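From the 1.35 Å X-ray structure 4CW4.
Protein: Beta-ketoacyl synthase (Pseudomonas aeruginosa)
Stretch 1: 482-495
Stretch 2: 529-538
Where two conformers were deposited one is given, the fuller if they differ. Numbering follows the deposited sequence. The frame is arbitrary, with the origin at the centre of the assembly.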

# COMPACT_ATOMS: atom_id res chain seq x y z
N ALA A 482 11.56 7.94 2.75
CA ALA A 482 12.32 9.15 2.46
C ALA A 482 11.93 10.34 3.35
O ALA A 482 12.78 11.02 3.90
CB ALA A 482 12.16 9.54 1.02
N SER A 483 10.64 10.61 3.49
CA SER A 483 10.23 11.76 4.27
C SER A 483 10.31 11.54 5.76
O SER A 483 10.28 12.50 6.51
CB SER A 483 8.86 12.29 3.82
OG SER A 483 7.86 11.28 3.80
N ALA A 484 10.47 10.30 6.21
CA ALA A 484 10.82 10.03 7.60
C ALA A 484 12.31 10.38 7.85
O ALA A 484 12.64 10.94 8.87
CB ALA A 484 10.54 8.58 7.98
N ASP A 485 13.19 10.03 6.92
CA ASP A 485 14.59 10.47 7.02
C ASP A 485 14.64 12.01 7.16
O ASP A 485 15.44 12.56 7.92
CB ASP A 485 15.40 10.07 5.78
CG ASP A 485 15.63 8.57 5.65
OD1 ASP A 485 15.62 7.85 6.68
OD2 ASP A 485 15.86 8.13 4.50
N GLN A 486 13.81 12.70 6.38
CA GLN A 486 13.71 14.16 6.47
C GLN A 486 13.24 14.63 7.85
O GLN A 486 13.87 15.49 8.48
CB GLN A 486 12.79 14.73 5.38
CG GLN A 486 13.27 14.52 3.95
CD GLN A 486 12.19 14.91 2.94
OE1 GLN A 486 11.20 14.22 2.76
NE2 GLN A 486 12.38 16.03 2.30
N LEU A 487 12.11 14.10 8.30
CA LEU A 487 11.54 14.49 9.59
C LEU A 487 12.53 14.27 10.72
O LEU A 487 12.74 15.14 11.55
CB LEU A 487 10.23 13.73 9.86
CG LEU A 487 9.61 14.01 11.25
CD1 LEU A 487 9.42 15.48 11.47
CD2 LEU A 487 8.26 13.27 11.45
N ILE A 488 13.19 13.13 10.73
CA ILE A 488 14.05 12.84 11.85
C ILE A 488 15.28 13.75 11.84
O ILE A 488 15.70 14.23 12.89
CB ILE A 488 14.38 11.35 11.90
CG1 ILE A 488 13.16 10.61 12.48
CG2 ILE A 488 15.62 11.08 12.75
CD1 ILE A 488 13.28 9.14 12.45
N SER A 489 15.82 14.03 10.66
CA SER A 489 16.90 15.00 10.57
C SER A 489 16.45 16.37 11.09
O SER A 489 17.19 17.04 11.82
CB SER A 489 17.42 15.13 9.15
OG SER A 489 18.40 16.14 9.11
N ALA A 490 15.23 16.77 10.74
CA ALA A 490 14.70 18.05 11.20
C ALA A 490 14.75 18.15 12.72
O ALA A 490 15.04 19.22 13.28
CB ALA A 490 13.28 18.26 10.71
N LEU A 491 14.47 17.05 13.40
CA LEU A 491 14.43 17.07 14.85
C LEU A 491 15.80 17.35 15.41
O LEU A 491 15.94 17.94 16.47
CB LEU A 491 13.91 15.73 15.38
CG LEU A 491 12.52 15.31 14.88
CD1 LEU A 491 12.07 14.05 15.61
CD2 LEU A 491 11.50 16.45 15.05
N GLY A 492 16.82 16.90 14.69
CA GLY A 492 18.19 17.16 15.06
C GLY A 492 18.55 18.63 14.94
O GLY A 492 19.28 19.18 15.78
N THR A 493 18.06 19.29 13.89
CA THR A 493 18.25 20.74 13.78
C THR A 493 17.64 21.47 14.98
O THR A 493 18.24 22.39 15.53
CB THR A 493 17.71 21.27 12.45
OG1 THR A 493 18.53 20.76 11.40
CG2 THR A 493 17.69 22.82 12.39
N PHE A 494 16.44 21.07 15.40
CA PHE A 494 15.84 21.66 16.59
C PHE A 494 16.73 21.44 17.83
O PHE A 494 16.91 22.35 18.64
CB PHE A 494 14.45 21.08 16.86
CG PHE A 494 13.39 21.45 15.85
CD1 PHE A 494 13.40 22.68 15.22
CD2 PHE A 494 12.39 20.55 15.54
CE1 PHE A 494 12.43 22.99 14.29
CE2 PHE A 494 11.43 20.86 14.63
CZ PHE A 494 11.44 22.09 14.00
N LYS A 495 17.30 20.24 17.96
CA LYS A 495 18.09 19.87 19.12
C LYS A 495 19.38 20.66 19.22
O LYS A 495 19.70 21.21 20.28
CB LYS A 495 18.43 18.37 19.07
CG LYS A 495 19.36 17.83 20.18
CD LYS A 495 18.66 17.75 21.50
CE LYS A 495 19.55 17.17 22.58
NZ LYS A 495 18.87 17.16 23.90
N PRO A 529 17.08 30.75 16.64
CA PRO A 529 16.76 29.31 16.51
C PRO A 529 15.61 29.05 15.55
O PRO A 529 14.63 29.78 15.53
CB PRO A 529 16.36 28.91 17.93
CG PRO A 529 17.01 29.92 18.82
CD PRO A 529 17.08 31.19 18.05
N LEU A 530 15.74 27.99 14.76
CA LEU A 530 14.68 27.59 13.85
C LEU A 530 13.58 26.91 14.65
O LEU A 530 13.86 26.08 15.52
CB LEU A 530 15.26 26.68 12.77
CG LEU A 530 16.20 27.36 11.79
CD1 LEU A 530 17.07 26.34 11.08
CD2 LEU A 530 15.42 28.21 10.81
N GLU A 531 12.33 27.28 14.37
CA GLU A 531 11.18 26.84 15.16
C GLU A 531 10.20 26.00 14.38
O GLU A 531 9.39 25.32 14.97
CB GLU A 531 10.41 28.05 15.74
CG GLU A 531 11.26 29.05 16.53
CD GLU A 531 11.73 28.54 17.88
OE1 GLU A 531 11.60 27.34 18.18
OE2 GLU A 531 12.27 29.37 18.65
N VAL A 532 10.28 26.07 13.05
CA VAL A 532 9.33 25.37 12.19
C VAL A 532 10.07 24.77 11.01
O VAL A 532 10.89 25.43 10.40
CB VAL A 532 8.28 26.34 11.64
CG1 VAL A 532 7.34 25.64 10.63
CG2 VAL A 532 7.51 26.96 12.78
N CYS A 533 9.76 23.50 10.70
CA CYS A 533 10.28 22.87 9.49
C CYS A 533 9.15 22.43 8.58
O CYS A 533 8.16 21.82 9.04
CB CYS A 533 11.13 21.65 9.83
SG CYS A 533 11.91 20.92 8.36
N PHE A 534 9.30 22.73 7.30
CA PHE A 534 8.43 22.21 6.26
C PHE A 534 9.13 21.04 5.58
O PHE A 534 10.19 21.20 4.96
CB PHE A 534 8.13 23.31 5.26
CG PHE A 534 7.48 24.51 5.89
CD1 PHE A 534 6.15 24.46 6.25
CD2 PHE A 534 8.19 25.66 6.15
CE1 PHE A 534 5.54 25.53 6.83
CE2 PHE A 534 7.58 26.73 6.74
CZ PHE A 534 6.25 26.67 7.09
N ILE A 535 8.54 19.85 5.73
CA ILE A 535 9.05 18.64 5.10
C ILE A 535 8.37 18.50 3.73
O ILE A 535 7.14 18.45 3.66
CB ILE A 535 8.70 17.39 5.92
CG1 ILE A 535 9.12 17.52 7.40
CG2 ILE A 535 9.33 16.15 5.30
CD1 ILE A 535 10.56 17.73 7.65
N ASN A 536 9.16 18.47 2.65
CA ASN A 536 8.60 18.41 1.32
C ASN A 536 8.94 17.11 0.60
O ASN A 536 10.08 16.63 0.65
CB ASN A 536 9.07 19.59 0.47
CG ASN A 536 8.17 19.82 -0.73
OD1 ASN A 536 6.93 19.70 -0.61
ND2 ASN A 536 8.76 20.06 -1.89
N SER A 537 7.94 16.53 -0.05
CA SER A 537 8.13 15.21 -0.67
C SER A 537 7.22 15.00 -1.86
O SER A 537 6.13 15.58 -2.01
CB SER A 537 7.89 14.11 0.36
OG SER A 537 8.32 12.84 -0.09
N LYS A 538 7.65 14.10 -2.74
CA LYS A 538 6.89 13.84 -3.94
C LYS A 538 7.36 12.53 -4.47
O LYS A 538 8.38 11.97 -4.04
CB LYS A 538 7.14 14.90 -5.03
CG LYS A 538 7.64 16.24 -4.53
CD LYS A 538 8.47 16.94 -5.55
CE LYS A 538 7.69 17.38 -6.73
NZ LYS A 538 8.07 18.76 -7.13
O HOH W 1 11.02 13.11 0.12

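Residues 482-495 form a continuous helix that packs against the strand 532-538 and the loop leading into it, burying 482 Å², both sides summed. The two run nearly antiparallel, their directions 166° apart and their axes approaching to 8.6 Å, so, by CA positions, the helix pairs in reverse order with the second stretch: Ser-483 lies nearest Ser-537, Leu-487 nearest Ile-535, Ala-490 nearest Cys-533 and Phe-494 nearest Leu-530 in the loop before the strand.

Along the strand, Cys-533, Ile-535 and Ser-537 point toward the helix, as the alternation of an extended chain requires. Ile-535 is the centrepiece: its CD1 lies 3.9 Å from Leu-487 CA and 4.1 Å from Ala-490 CB, while its CG2 reaches Gln-486 OE1 at 3.7 Å. The small Ala-490 lets the strand side chains come close, and its CB also meets Cys-533 SG at 3.8 Å.

One direct hydrogen bond joins the stretches. Gln-486, long enough to span the gap, donates from NE2 to Asn-536 O (2.9 Å, 164°); its OE1 accepts from a water that also hydrogen-bonds Ser-537 OG, so the amide oxygen and nitrogen each have a partner.

At the other end, Phe-494 starts sideways but its ring comes nearer. Leu-530 O lies at the ring edge, 3.4 Å from Phe-494 CD1, where slightly positive C-H groups suit a carbonyl oxygen. Thr-493 packs CG2 on Leu-530 CD1 at 3.8 Å, its hydroxyl hydrogen-bonded elsewhere in the structure.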